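Local coordinates for peptidase M14 domain-containing protein (PDB 2QVP) that is uncharacterised but belongs to the peptidase M14 family and may act as a zinc-dependent metallocarboxypeptidase, at residues A[10-15]-A[77-82]; A[17-20]-A[25-28]; A[103-108]-A[155-160]; A[180-185]-A[229-234]. All coordinates share one frame; numbering follows the deposited sequence. Where two conformers were deposited one is given.

Contact 1: residues A[10-15]-A[77-82]; sequences FVWRSE and EESAGP
F10 and W12 both hold CG opposite the carbonyl carbon (chi1 -63° and -56°), which sends their rings, two residues apart on an extended chain, onto the inverse gamma turn centred on E78, with E77 and S79 on either side of it in sequence. On that turn S79 has OG between its own N and C (chi1 50°), directed at the indole. The benzo part of W12 fits in here: CZ3 lies 3.4 Å from the carbonyl O of E77, which sits at the ring edge near its plane, and equally 3.4 Å from OG of S79. F10 works further back, its CD1 3.5 Å from CB of E77; the two side chains run alongside each other in the same direction. The E77 chain then bends at CB-CG, and its carboxylate departs from the phenyl ring to form a salt bridge with R118. H75 through E78 match the HxxE pattern with which M14 peptidases commonly bind zinc, so the N-terminal segment is laid against a probable metal-binding turn, just ahead of helix 80-91. No direct hydrogen bond joins the two segments. Instead a water donates to the carbonyl O of F10 at 2.6 Å and is hydrogen-bonded at 3.2 Å to OG of S79, linking the two beside the indole. The indole also makes a cation-pi contact with R255 of helix 252-270, while W12 N is hydrogen-bonded to OG of S21.

Contact 2: residues A[17-20]-A[25-28]; sequences FECQ and QRFY
The guanidinium of R26 turns its edge to the carbonyl O of F17, which lies in the plane of the group 3.1 Å from NH1. E18 O, 3.6 Å from the same nitrogen, and CB of C19 approach it obliquely. These carbonyls belong to the small hairpin of strands 13-14 and 19-20, where E18 and C19 both face S14 in a G1 beta bulge; E18 takes the left-handed backbone conformation expected at the first position of such a bulge. Helix 24-38 follows almost at once, and R26, in its first turn, reaches back over the hairpin end. The arginine chain leaves with CG anti to its N (chi1 176°), then folds at chi2 and chi3 (62° and 66°), a double bend that lays the guanidinium against the backbone near the turn. The carboxylate of E18 is of opposite charge, but its OE1 stays 5.8 Å from NH1 of R26, so at most a long-range attraction would be expected. R26 also touches a crystal neighbour, which may influence its pose. On the inner side W83 of helix 80-91 meets F17, C19 and F27, tying hairpin and helix to the body of the domain. At the root of the arginine chain, SG of C19 lies 3.9 Å from the methylene CG of R26.

Contact 3: residues A[103-108]-A[155-160]; sequences SVLPLV and HLLQVA
The side chain of S103 points from strand 101-105 toward helix 154-160, and its CB comes 3.9 Å from the methyl CB of A160. One bond further, OG touches that methyl as well, at 3.8 Å. With OG opposite the carbonyl carbon (chi1 -60°), the hydroxyl is also placed for polar partners: it is hydrogen-bonded to a water at 2.7 Å and, elsewhere, to NE2 of Q57. The same water lies 2.8 Å from the carbonyl O of A160, to which it can donate, though other acceptors compete for its protons; the serine thus meets the helix through a methyl contact and a possible solvent bridge, with no direct bond. Here helix 154-160 packs against the mixed beta-sheet of the alpha/beta M14 fold. Strand 101-105 is parallel to 67-72 and antiparallel to 51-57, and helix 154-160 belongs to the long connection that later returns as strand 165-171, parallel to 67-72. Two residues along the strand, L105 faces the same helix, whereas V104 between them packs on L85 of helix 80-91. L105 sends CD1 to within 3.8 Å of CD2 of L157, the two side chains crossing at about a right angle; the distance refers to one of two modelled conformers of L157. The bond from backbone to CB in L157 does not aim at the strand; the tip gains the distance instead. L150 and L55 press on both leucines, closing an apolar patch round this methyl pair. Within the helix A160 N bonds L156 O at 2.9 Å, holding the backbone that carries the A160 methyl.

Contact 4: residues A[180-185]-A[229-234]; sequences YTFEPS and FESFLV
Strand 180-182 meets helix 229-234 through a single aromatic residue, F182, set against E230, S231 and V234. In this alpha/beta fold the two elements run nearly parallel, their short axes 8° apart and 10.1 Å from each other at the closest. Y180 comes first; its ring packs on strand 241-247, including E245, the predicted proton donor/acceptor. T181 makes no contact with the helix; its OG1 is hydrogen-bonded to OG of S192. F182 then reaches across, chi1 -60° placing CG opposite its carbonyl carbon. The root of the ring meets the valine, CG of F182 lying 3.8 Å from CG2 of V234, while CG1 of V234 lies near CB and CD2. Further out, CE1 touches CG of E230 at 3.8 Å, the ring and carboxylate planes 70° apart, and CZ of F182 approaches OG of S231 equally closely. F225 adds an edge-to-face ring contact. With E183 the chain departs, its carboxylate accepting hydrogen bonds from neighbours including the backbone N of G189. Since OG of S231 is hydrogen-bonded to D226 and S228, its approach to the phenyl carbon is a van der Waals contact; with the glutamate presenting a methylene here, the interface holds by dispersion and shape, no hydrogen bond crossing it.

Contacts 1 and 2 share the N-terminal hairpin, their centres about 10 Å apart, joined where N of S14 and O of C19 make a probable hydrogen bond at 2.9 Å. Contact 3 meets both: CG of P82 is 3.6 Å from O of P106, and CE2 of F27 is 3.8 Å from CD2 of L107. It also reaches contact 4, with CD1 of L105 3.6 Å from CZ of F229. Contacts 1 and 4, centres about 25 Å apart, flank the predicted active site: the side chains of E77 and E230 come within about 8 Å and 6 Å of that of E245. A glycerol, probably from the crystallisation liquor, lies about 4 Å from the S231 side chain and may mark a pocket.

Contact 1: residues A[10-15]-A[77-82]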
loop_
_atom_site.group_PDB
_atom_site.type_symbol
_atom_site.label_atom_id
_atom_site.label_comp_id
_atom_site.label_asym_id
_atom_site.label_seq_id
_atom_site.Cartn_x
_atom_site.Cartn_y
_atom_site.Cartn_z
ATOM N N PHE A 10 13.099 -7.647 11.537
ATOM C CA PHE A 10 12.969 -8.571 10.410
ATOM C C PHE A 10 13.719 -8.053 9.180
ATOM O O PHE A 10 13.423 -6.957 8.688
ATOM C CB PHE A 10 11.505 -8.752 10.032
ATOM C CG PHE A 10 10.638 -9.369 11.114
ATOM C CD1 PHE A 10 10.040 -8.583 12.070
ATOM C CD2 PHE A 10 10.387 -10.730 11.139
ATOM C CE1 PHE A 10 9.222 -9.135 13.071
ATOM C CE2 PHE A 10 9.560 -11.294 12.136
ATOM C CZ PHE A 10 8.988 -10.490 13.097
ATOM N N VAL A 11 14.658 -8.851 8.665
ATOM C CA VAL A 11 15.484 -8.488 7.514
ATOM C C VAL A 11 15.648 -9.668 6.578
ATOM O O VAL A 11 15.879 -10.784 7.025
ATOM C CB VAL A 11 16.910 -8.048 7.932
ATOM C CG1 VAL A 11 17.665 -7.463 6.709
ATOM C CG2 VAL A 11 16.863 -7.055 9.098
ATOM N N TRP A 12 15.481 -9.428 5.286
ATOM C CA TRP A 12 15.720 -10.416 4.271
ATOM C C TRP A 12 16.641 -9.842 3.175
ATOM O O TRP A 12 16.799 -8.637 3.030
ATOM C CB TRP A 12 14.413 -10.875 3.652
ATOM C CG TRP A 12 13.396 -11.421 4.604
ATOM C CD1 TRP A 12 13.195 -12.738 4.917
ATOM C CD2 TRP A 12 12.405 -10.682 5.332
ATOM N NE1 TRP A 12 12.164 -12.862 5.794
ATOM C CE2 TRP A 12 11.658 -11.620 6.078
ATOM C CE3 TRP A 12 12.058 -9.323 5.410
ATOM C CZ2 TRP A 12 10.584 -11.244 6.891
ATOM C CZ3 TRP A 12 11.005 -8.943 6.238
ATOM C CH2 TRP A 12 10.283 -9.904 6.966
ATOM N N ARG A 13 17.236 -10.751 2.414
ATOM C CA ARG A 13 18.098 -10.431 1.284
ATOM C C ARG A 13 17.211 -10.531 0.064
ATOM O O ARG A 13 16.431 -11.482 -0.040
ATOM C CB ARG A 13 19.265 -11.446 1.240
ATOM C CG ARG A 13 20.037 -11.635 -0.085
ATOM C CD ARG A 13 20.868 -10.427 -0.523
ATOM N NE ARG A 13 21.494 -10.650 -1.838
ATOM C CZ ARG A 13 22.374 -9.828 -2.443
ATOM N NH1 ARG A 13 22.798 -8.703 -1.861
ATOM N NH2 ARG A 13 22.854 -10.139 -3.654
ATOM N N SER A 14 17.301 -9.552 -0.833
ATOM C CA SER A 14 16.614 -9.592 -2.108
ATOM C C SER A 14 17.656 -9.780 -3.177
ATOM O O SER A 14 18.657 -9.065 -3.165
ATOM C CB SER A 14 15.907 -8.276 -2.430
ATOM O OG SER A 14 15.403 -8.275 -3.774
ATOM N N GLU A 15 17.418 -10.721 -4.089
ATOM C CA GLU A 15 18.260 -10.935 -5.269
ATOM C C GLU A 15 17.772 -10.061 -6.413
ATOM O O GLU A 15 18.571 -9.661 -7.225
ATOM C CB GLU A 15 18.242 -12.391 -5.723
ATOM C CG GLU A 15 18.657 -13.421 -4.665
ATOM C CD GLU A 15 20.070 -13.229 -4.143
ATOM O OE1 GLU A 15 20.903 -12.600 -4.842
ATOM O OE2 GLU A 15 20.340 -13.736 -3.027
ATOM N N GLU A 77 8.466 -3.826 9.056
ATOM C CA GLU A 77 8.807 -5.231 8.803
ATOM C C GLU A 77 8.129 -5.766 7.530
ATOM O O GLU A 77 8.547 -6.797 7.024
ATOM C CB GLU A 77 8.513 -6.175 10.022
ATOM C CG GLU A 77 7.097 -6.834 10.210
ATOM C CD GLU A 77 6.007 -5.884 10.645
ATOM O OE1 GLU A 77 6.165 -4.684 10.369
ATOM O OE2 GLU A 77 4.977 -6.315 11.237
ATOM N N GLU A 78 7.131 -5.063 6.993
ATOM C CA GLU A 78 6.357 -5.530 5.848
ATOM C C GLU A 78 6.989 -4.930 4.590
ATOM O O GLU A 78 6.327 -4.304 3.753
ATOM C CB GLU A 78 4.900 -5.107 6.048
ATOM C CG GLU A 78 4.295 -5.582 7.387
ATOM C CD GLU A 78 2.864 -5.097 7.640
ATOM O OE1 GLU A 78 2.255 -4.456 6.781
ATOM O OE2 GLU A 78 2.353 -5.343 8.745
ATOM N N SER A 79 8.284 -5.184 4.464
ATOM C CA SER A 79 9.142 -4.593 3.453
ATOM C C SER A 79 8.848 -4.965 2.012
ATOM O O SER A 79 9.195 -4.186 1.119
ATOM C CB SER A 79 10.612 -4.923 3.784
ATOM O OG SER A 79 10.795 -6.297 4.036
ATOM N N ALA A 80 8.179 -6.086 1.763
ATOM C CA ALA A 80 7.868 -6.476 0.376
ATOM C C ALA A 80 6.868 -5.519 -0.302
ATOM O O ALA A 80 6.764 -5.504 -1.543
ATOM C CB ALA A 80 7.408 -7.939 0.312
ATOM N N GLY A 81 6.144 -4.721 0.492
ATOM C CA GLY A 81 5.268 -3.690 -0.043
ATOM C C GLY A 81 6.052 -2.669 -0.843
ATOM O O GLY A 81 5.833 -2.580 -2.057
ATOM N N PRO A 82 6.930 -1.872 -0.176
ATOM C CA PRO A 82 7.800 -0.898 -0.839
ATOM C C PRO A 82 8.681 -1.463 -1.954
ATOM O O PRO A 82 8.755 -0.870 -3.010
ATOM C CB PRO A 82 8.667 -0.371 0.312
ATOM C CG PRO A 82 7.798 -0.437 1.457
ATOM C CD PRO A 82 7.041 -1.741 1.293
HETATM O O HOH W 1 12.926 -5.867 6.404
#

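Contact 2: residues A[17-20]-A[25-28]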
loop_
_atom_site.group_PDB
_atom_site.type_symbol
_atom_site.label_atom_id
_atom_site.label_comp_id
_atom_site.label_asym_id
_atom_site.label_seq_id
_atom_site.Cartn_x
_atom_site.Cartn_y
_atom_site.Cartn_z
ATOM N N PHE A 17 16.759 -7.070 -6.049
ATOM C CA PHE A 17 17.432 -5.788 -5.783
ATOM C C PHE A 17 18.872 -5.878 -5.281
ATOM O O PHE A 17 19.494 -4.843 -5.131
ATOM C CB PHE A 17 16.556 -4.961 -4.853
ATOM C CG PHE A 17 15.232 -4.608 -5.475
ATOM C CD1 PHE A 17 15.154 -3.642 -6.482
ATOM C CD2 PHE A 17 14.074 -5.261 -5.092
ATOM C CE1 PHE A 17 13.927 -3.328 -7.066
ATOM C CE2 PHE A 17 12.874 -4.942 -5.665
ATOM C CZ PHE A 17 12.792 -3.973 -6.643
ATOM N N GLU A 18 19.383 -7.089 -5.039
ATOM C CA GLU A 18 20.780 -7.329 -4.624
ATOM C C GLU A 18 21.149 -6.505 -3.395
ATOM O O GLU A 18 22.146 -5.808 -3.383
ATOM C CB GLU A 18 21.729 -7.093 -5.815
ATOM C CG GLU A 18 21.356 -7.988 -7.011
ATOM C CD GLU A 18 22.291 -7.889 -8.209
ATOM O OE1 GLU A 18 22.805 -6.788 -8.500
ATOM O OE2 GLU A 18 22.465 -8.925 -8.887
ATOM N N CYS A 19 20.316 -6.592 -2.360
ATOM C CA CYS A 19 20.525 -5.816 -1.148
ATOM C C CYS A 19 19.668 -6.349 -0.029
ATOM O O CYS A 19 18.857 -7.233 -0.230
ATOM C CB CYS A 19 20.189 -4.326 -1.406
ATOM S SG CYS A 19 18.438 -3.978 -1.736
ATOM N N GLN A 20 19.881 -5.816 1.166
ATOM C CA GLN A 20 19.088 -6.164 2.335
ATOM C C GLN A 20 17.795 -5.386 2.236
ATOM O O GLN A 20 17.764 -4.304 1.659
ATOM C CB GLN A 20 19.836 -5.846 3.639
ATOM C CG GLN A 20 21.136 -6.613 3.782
ATOM C CD GLN A 20 20.919 -8.113 3.847
ATOM O OE1 GLN A 20 21.057 -8.809 2.844
ATOM N NE2 GLN A 20 20.508 -8.603 5.007
ATOM N N GLN A 25 18.723 3.475 1.816
ATOM C CA GLN A 25 19.487 4.313 0.875
ATOM C C GLN A 25 19.353 3.789 -0.560
ATOM O O GLN A 25 19.160 4.583 -1.497
ATOM C CB GLN A 25 20.976 4.432 1.257
ATOM C CG GLN A 25 21.295 5.442 2.385
ATOM C CD GLN A 25 22.792 5.879 2.408
ATOM O OE1 GLN A 25 23.640 5.323 1.686
ATOM N NE2 GLN A 25 23.105 6.897 3.235
ATOM N N ARG A 26 19.489 2.466 -0.720
ATOM C CA ARG A 26 19.293 1.790 -1.993
ATOM C C ARG A 26 17.851 1.952 -2.471
ATOM O O ARG A 26 17.626 2.149 -3.669
ATOM C CB ARG A 26 19.652 0.287 -1.917
ATOM C CG ARG A 26 19.366 -0.523 -3.227
ATOM C CD ARG A 26 20.171 -0.031 -4.428
ATOM N NE ARG A 26 21.600 -0.278 -4.216
ATOM C CZ ARG A 26 22.199 -1.465 -4.335
ATOM N NH1 ARG A 26 21.530 -2.556 -4.703
ATOM N NH2 ARG A 26 23.503 -1.562 -4.100
ATOM N N PHE A 27 16.892 1.798 -1.551
ATOM C CA PHE A 27 15.483 1.994 -1.844
ATOM C C PHE A 27 15.192 3.373 -2.469
ATOM O O PHE A 27 14.614 3.467 -3.561
ATOM C CB PHE A 27 14.604 1.795 -0.591
ATOM C CG PHE A 27 13.159 1.975 -0.886
ATOM C CD1 PHE A 27 12.475 0.985 -1.584
ATOM C CD2 PHE A 27 12.507 3.160 -0.565
ATOM C CE1 PHE A 27 11.171 1.169 -1.927
ATOM C CE2 PHE A 27 11.196 3.356 -0.914
ATOM C CZ PHE A 27 10.526 2.358 -1.601
ATOM N N TYR A 28 15.590 4.445 -1.774
ATOM C CA TYR A 28 15.374 5.796 -2.276
ATOM C C TYR A 28 16.154 6.061 -3.549
ATOM O O TYR A 28 15.652 6.740 -4.406
ATOM C CB TYR A 28 15.710 6.856 -1.234
ATOM C CG TYR A 28 14.723 7.008 -0.097
ATOM C CD1 TYR A 28 13.388 7.316 -0.348
ATOM C CD2 TYR A 28 15.153 6.998 1.232
ATOM C CE1 TYR A 28 12.500 7.553 0.693
ATOM C CE2 TYR A 28 14.275 7.222 2.276
ATOM C CZ TYR A 28 12.951 7.497 2.001
ATOM O OH TYR A 28 12.073 7.736 3.022
#

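Contact 3: residues A[103-108]-A[155-160]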
loop_
_atom_site.group_PDB
_atom_site.type_symbol
_atom_site.label_atom_id
_atom_site.label_comp_id
_atom_site.label_asym_id
_atom_site.label_seq_id
_atom_site.Cartn_x
_atom_site.Cartn_y
_atom_site.Cartn_z
ATOM N N SER A 103 -1.315 7.684 -8.281
ATOM C CA SER A 103 -0.548 8.237 -7.176
ATOM C C SER A 103 -0.002 7.109 -6.310
ATOM O O SER A 103 -0.606 6.018 -6.218
ATOM C CB SER A 103 -1.425 9.179 -6.376
ATOM O OG SER A 103 -1.846 10.188 -7.258
ATOM N N VAL A 104 1.159 7.338 -5.690
ATOM C CA VAL A 104 1.773 6.316 -4.890
ATOM C C VAL A 104 2.394 6.903 -3.635
ATOM O O VAL A 104 2.994 7.929 -3.718
ATOM C CB VAL A 104 2.875 5.550 -5.697
ATOM C CG1 VAL A 104 3.649 4.672 -4.781
ATOM C CG2 VAL A 104 2.263 4.699 -6.831
ATOM N N LEU A 105 2.170 6.258 -2.487
ATOM C CA LEU A 105 2.819 6.559 -1.220
ATOM C C LEU A 105 3.784 5.362 -1.087
ATOM O O LEU A 105 3.417 4.339 -0.522
ATOM C CB LEU A 105 1.813 6.640 -0.054
ATOM C CG LEU A 105 0.952 7.906 0.015
ATOM C CD1 LEU A 105 -0.216 7.785 0.961
ATOM C CD2 LEU A 105 1.841 9.140 0.410
ATOM N N PRO A 106 4.998 5.472 -1.653
ATOM C CA PRO A 106 5.876 4.293 -1.680
ATOM C C PRO A 106 6.381 3.741 -0.330
ATOM O O PRO A 106 6.572 2.523 -0.207
ATOM C CB PRO A 106 7.034 4.753 -2.582
ATOM C CG PRO A 106 7.021 6.179 -2.562
ATOM C CD PRO A 106 5.634 6.616 -2.334
ATOM N N LEU A 107 6.571 4.627 0.650
ATOM C CA LEU A 107 7.057 4.290 1.985
ATOM C C LEU A 107 6.573 5.314 3.021
ATOM O O LEU A 107 7.036 6.458 3.066
ATOM C CB LEU A 107 8.580 4.221 1.978
ATOM C CG LEU A 107 9.351 3.894 3.258
ATOM C CD1 LEU A 107 8.788 2.661 3.997
ATOM C CD2 LEU A 107 10.849 3.753 2.879
ATOM N N VAL A 108 5.645 4.884 3.867
ATOM C CA VAL A 108 5.072 5.727 4.907
ATOM C C VAL A 108 5.864 5.685 6.209
ATOM O O VAL A 108 5.868 6.640 6.900
ATOM C CB VAL A 108 3.571 5.358 5.135
ATOM C CG1 VAL A 108 2.957 6.113 6.351
ATOM C CG2 VAL A 108 2.811 5.606 3.850
ATOM N N HIS A 155 -7.033 16.041 1.895
ATOM C CA HIS A 155 -7.755 16.343 0.665
ATOM C C HIS A 155 -7.063 15.782 -0.573
ATOM O O HIS A 155 -7.711 15.122 -1.387
ATOM C CB HIS A 155 -7.943 17.853 0.518
ATOM C CG HIS A 155 -8.711 18.226 -0.698
ATOM N ND1 HIS A 155 -8.130 18.839 -1.788
ATOM C CD2 HIS A 155 -10.002 18.012 -1.027
ATOM C CE1 HIS A 155 -9.042 19.009 -2.728
ATOM N NE2 HIS A 155 -10.188 18.526 -2.286
ATOM N N LEU A 156 -5.759 16.039 -0.682
ATOM C CA LEU A 156 -4.938 15.523 -1.781
ATOM C C LEU A 156 -5.014 13.993 -1.909
ATOM O O LEU A 156 -5.161 13.488 -3.006
ATOM C CB LEU A 156 -3.465 15.929 -1.586
ATOM C CG LEU A 156 -2.409 15.543 -2.634
ATOM C CD1 LEU A 156 -2.683 16.271 -3.906
ATOM C CD2 LEU A 156 -1.008 15.856 -2.129
ATOM N N LEU A 157 -4.926 13.291 -0.770
ATOM C CA LEU A 157 -4.935 11.830 -0.731
ATOM C C LEU A 157 -6.321 11.247 -0.986
ATOM O O LEU A 157 -6.439 10.123 -1.481
ATOM C CB LEU A 157 -4.377 11.354 0.605
ATOM C CG LEU A 157 -2.936 11.787 0.890
ATOM C CD1 LEU A 157 -2.625 11.569 2.351
ATOM C CD2 LEU A 157 -1.922 11.053 -0.020
ATOM N N GLN A 158 -7.355 11.995 -0.618
ATOM C CA GLN A 158 -8.735 11.597 -0.869
ATOM C C GLN A 158 -9.045 11.711 -2.370
ATOM O O GLN A 158 -9.602 10.783 -2.959
ATOM C CB GLN A 158 -9.703 12.423 -0.023
ATOM C CG GLN A 158 -9.621 12.148 1.498
ATOM C CD GLN A 158 -10.383 13.178 2.347
ATOM O OE1 GLN A 158 -10.579 14.319 1.941
ATOM N NE2 GLN A 158 -10.816 12.764 3.520
ATOM N N VAL A 159 -8.641 12.828 -2.980
ATOM C CA VAL A 159 -8.774 13.020 -4.425
ATOM C C VAL A 159 -7.974 11.950 -5.172
ATOM O O VAL A 159 -8.480 11.348 -6.114
ATOM C CB VAL A 159 -8.299 14.433 -4.898
ATOM C CG1 VAL A 159 -8.281 14.537 -6.422
ATOM C CG2 VAL A 159 -9.167 15.531 -4.295
ATOM N N ALA A 160 -6.755 11.706 -4.702
ATOM C CA ALA A 160 -5.831 10.712 -5.280
ATOM C C ALA A 160 -6.375 9.283 -5.273
ATOM O O ALA A 160 -5.988 8.515 -6.110
ATOM C CB ALA A 160 -4.491 10.756 -4.568
HETATM O O HOH W 2 -4.258 9.370 -8.106
#

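Contact 4: residues A[180-185]-A[229-234]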
loop_
_atom_site.group_PDB
_atom_site.type_symbol
_atom_site.label_atom_id
_atom_site.label_comp_id
_atom_site.label_asym_id
_atom_site.label_seq_id
_atom_site.Cartn_x
_atom_site.Cartn_y
_atom_site.Cartn_z
ATOM N N TYR A 180 -7.944 -7.865 2.567
ATOM C CA TYR A 180 -8.992 -7.101 3.197
ATOM C C TYR A 180 -9.528 -6.341 2.018
ATOM O O TYR A 180 -8.735 -5.707 1.322
ATOM C CB TYR A 180 -8.491 -6.077 4.223
ATOM C CG TYR A 180 -8.054 -6.621 5.561
ATOM C CD1 TYR A 180 -6.741 -7.023 5.764
ATOM C CD2 TYR A 180 -8.958 -6.763 6.613
ATOM C CE1 TYR A 180 -6.336 -7.553 6.980
ATOM C CE2 TYR A 180 -8.553 -7.280 7.851
ATOM C CZ TYR A 180 -7.250 -7.680 8.017
ATOM O OH TYR A 180 -6.848 -8.161 9.228
ATOM N N THR A 181 -10.829 -6.390 1.759
ATOM C CA THR A 181 -11.377 -5.578 0.672
ATOM C C THR A 181 -12.616 -4.796 1.101
ATOM O O THR A 181 -13.303 -5.132 2.073
ATOM C CB THR A 181 -11.712 -6.427 -0.580
ATOM O OG1 THR A 181 -12.724 -7.375 -0.243
ATOM C CG2 THR A 181 -10.469 -7.149 -1.118
ATOM N N PHE A 182 -12.876 -3.750 0.333
ATOM C CA PHE A 182 -13.978 -2.859 0.517
ATOM C C PHE A 182 -14.666 -2.674 -0.826
ATOM O O PHE A 182 -14.022 -2.242 -1.787
ATOM C CB PHE A 182 -13.495 -1.499 1.038
ATOM C CG PHE A 182 -12.781 -1.555 2.377
ATOM C CD1 PHE A 182 -11.405 -1.788 2.448
ATOM C CD2 PHE A 182 -13.475 -1.328 3.542
ATOM C CE1 PHE A 182 -10.758 -1.843 3.675
ATOM C CE2 PHE A 182 -12.842 -1.369 4.763
ATOM C CZ PHE A 182 -11.490 -1.616 4.841
ATOM N N GLU A 183 -15.952 -3.027 -0.909
ATOM C CA GLU A 183 -16.734 -2.787 -2.125
ATOM C C GLU A 183 -18.111 -2.389 -1.682
ATOM O O GLU A 183 -18.548 -2.826 -0.609
ATOM C CB GLU A 183 -16.842 -4.012 -3.028
ATOM C CG GLU A 183 -15.542 -4.595 -3.556
ATOM C CD GLU A 183 -15.803 -5.732 -4.558
ATOM O OE1 GLU A 183 -16.514 -5.476 -5.536
ATOM O OE2 GLU A 183 -15.272 -6.860 -4.400
ATOM N N PRO A 184 -18.821 -1.571 -2.492
ATOM C CA PRO A 184 -20.193 -1.162 -2.125
ATOM C C PRO A 184 -21.259 -2.247 -2.426
ATOM O O PRO A 184 -22.153 -2.033 -3.241
ATOM C CB PRO A 184 -20.385 0.105 -2.969
ATOM C CG PRO A 184 -19.593 -0.207 -4.217
ATOM C CD PRO A 184 -18.389 -0.957 -3.762
ATOM N N SER A 185 -21.159 -3.399 -1.761
ATOM C CA SER A 185 -22.068 -4.535 -1.978
ATOM C C SER A 185 -22.164 -5.404 -0.719
ATOM O O SER A 185 -21.424 -5.168 0.241
ATOM C CB SER A 185 -21.593 -5.364 -3.169
ATOM O OG SER A 185 -20.274 -5.822 -2.958
ATOM N N PHE A 229 -5.594 3.510 7.538
ATOM C CA PHE A 229 -5.521 4.459 6.428
ATOM C C PHE A 229 -6.572 4.129 5.317
ATOM O O PHE A 229 -7.304 5.010 4.838
ATOM C CB PHE A 229 -4.067 4.545 5.908
ATOM C CG PHE A 229 -3.864 5.499 4.769
ATOM C CD1 PHE A 229 -3.978 6.883 4.964
ATOM C CD2 PHE A 229 -3.513 5.027 3.505
ATOM C CE1 PHE A 229 -3.757 7.762 3.923
ATOM C CE2 PHE A 229 -3.269 5.900 2.462
ATOM C CZ PHE A 229 -3.404 7.274 2.657
ATOM N N GLU A 230 -6.657 2.862 4.949
ATOM C CA GLU A 230 -7.617 2.384 3.912
ATOM C C GLU A 230 -9.090 2.499 4.348
ATOM O O GLU A 230 -9.935 2.803 3.526
ATOM C CB GLU A 230 -7.270 0.947 3.395
ATOM C CG GLU A 230 -7.335 -0.238 4.371
ATOM C CD GLU A 230 -6.119 -0.386 5.321
ATOM O OE1 GLU A 230 -5.221 0.496 5.353
ATOM O OE2 GLU A 230 -6.084 -1.389 6.067
ATOM N N SER A 231 -9.388 2.222 5.615
ATOM C CA SER A 231 -10.727 2.459 6.171
ATOM C C SER A 231 -11.070 3.949 6.057
ATOM O O SER A 231 -12.162 4.300 5.637
ATOM C CB SER A 231 -10.830 2.044 7.647
ATOM O OG SER A 231 -10.840 0.645 7.794
ATOM N N PHE A 232 -10.121 4.808 6.437
ATOM C CA PHE A 232 -10.288 6.261 6.327
ATOM C C PHE A 232 -10.613 6.707 4.883
ATOM O O PHE A 232 -11.550 7.454 4.661
ATOM C CB PHE A 232 -9.026 6.983 6.876
ATOM C CG PHE A 232 -8.915 8.449 6.456
ATOM C CD1 PHE A 232 -9.673 9.414 7.073
ATOM C CD2 PHE A 232 -8.036 8.836 5.457
ATOM C CE1 PHE A 232 -9.592 10.767 6.671
ATOM C CE2 PHE A 232 -7.932 10.175 5.063
ATOM C CZ PHE A 232 -8.722 11.140 5.674
ATOM N N LEU A 233 -9.811 6.269 3.922
ATOM C CA LEU A 233 -10.008 6.651 2.506
ATOM C C LEU A 233 -11.269 6.090 1.880
ATOM O O LEU A 233 -11.847 6.766 1.024
ATOM C CB LEU A 233 -8.795 6.271 1.652
ATOM C CG LEU A 233 -7.525 7.081 1.900
ATOM C CD1 LEU A 233 -6.461 6.557 0.980
ATOM C CD2 LEU A 233 -7.791 8.597 1.679
ATOM N N VAL A 234 -11.692 4.880 2.298
ATOM C CA VAL A 234 -12.970 4.303 1.848
ATOM C C VAL A 234 -14.147 5.112 2.449
ATOM O O VAL A 234 -15.095 5.464 1.712
ATOM C CB VAL A 234 -13.089 2.795 2.156
ATOM C CG1 VAL A 234 -14.520 2.298 1.959
ATOM C CG2 VAL A 234 -12.065 2.003 1.321
#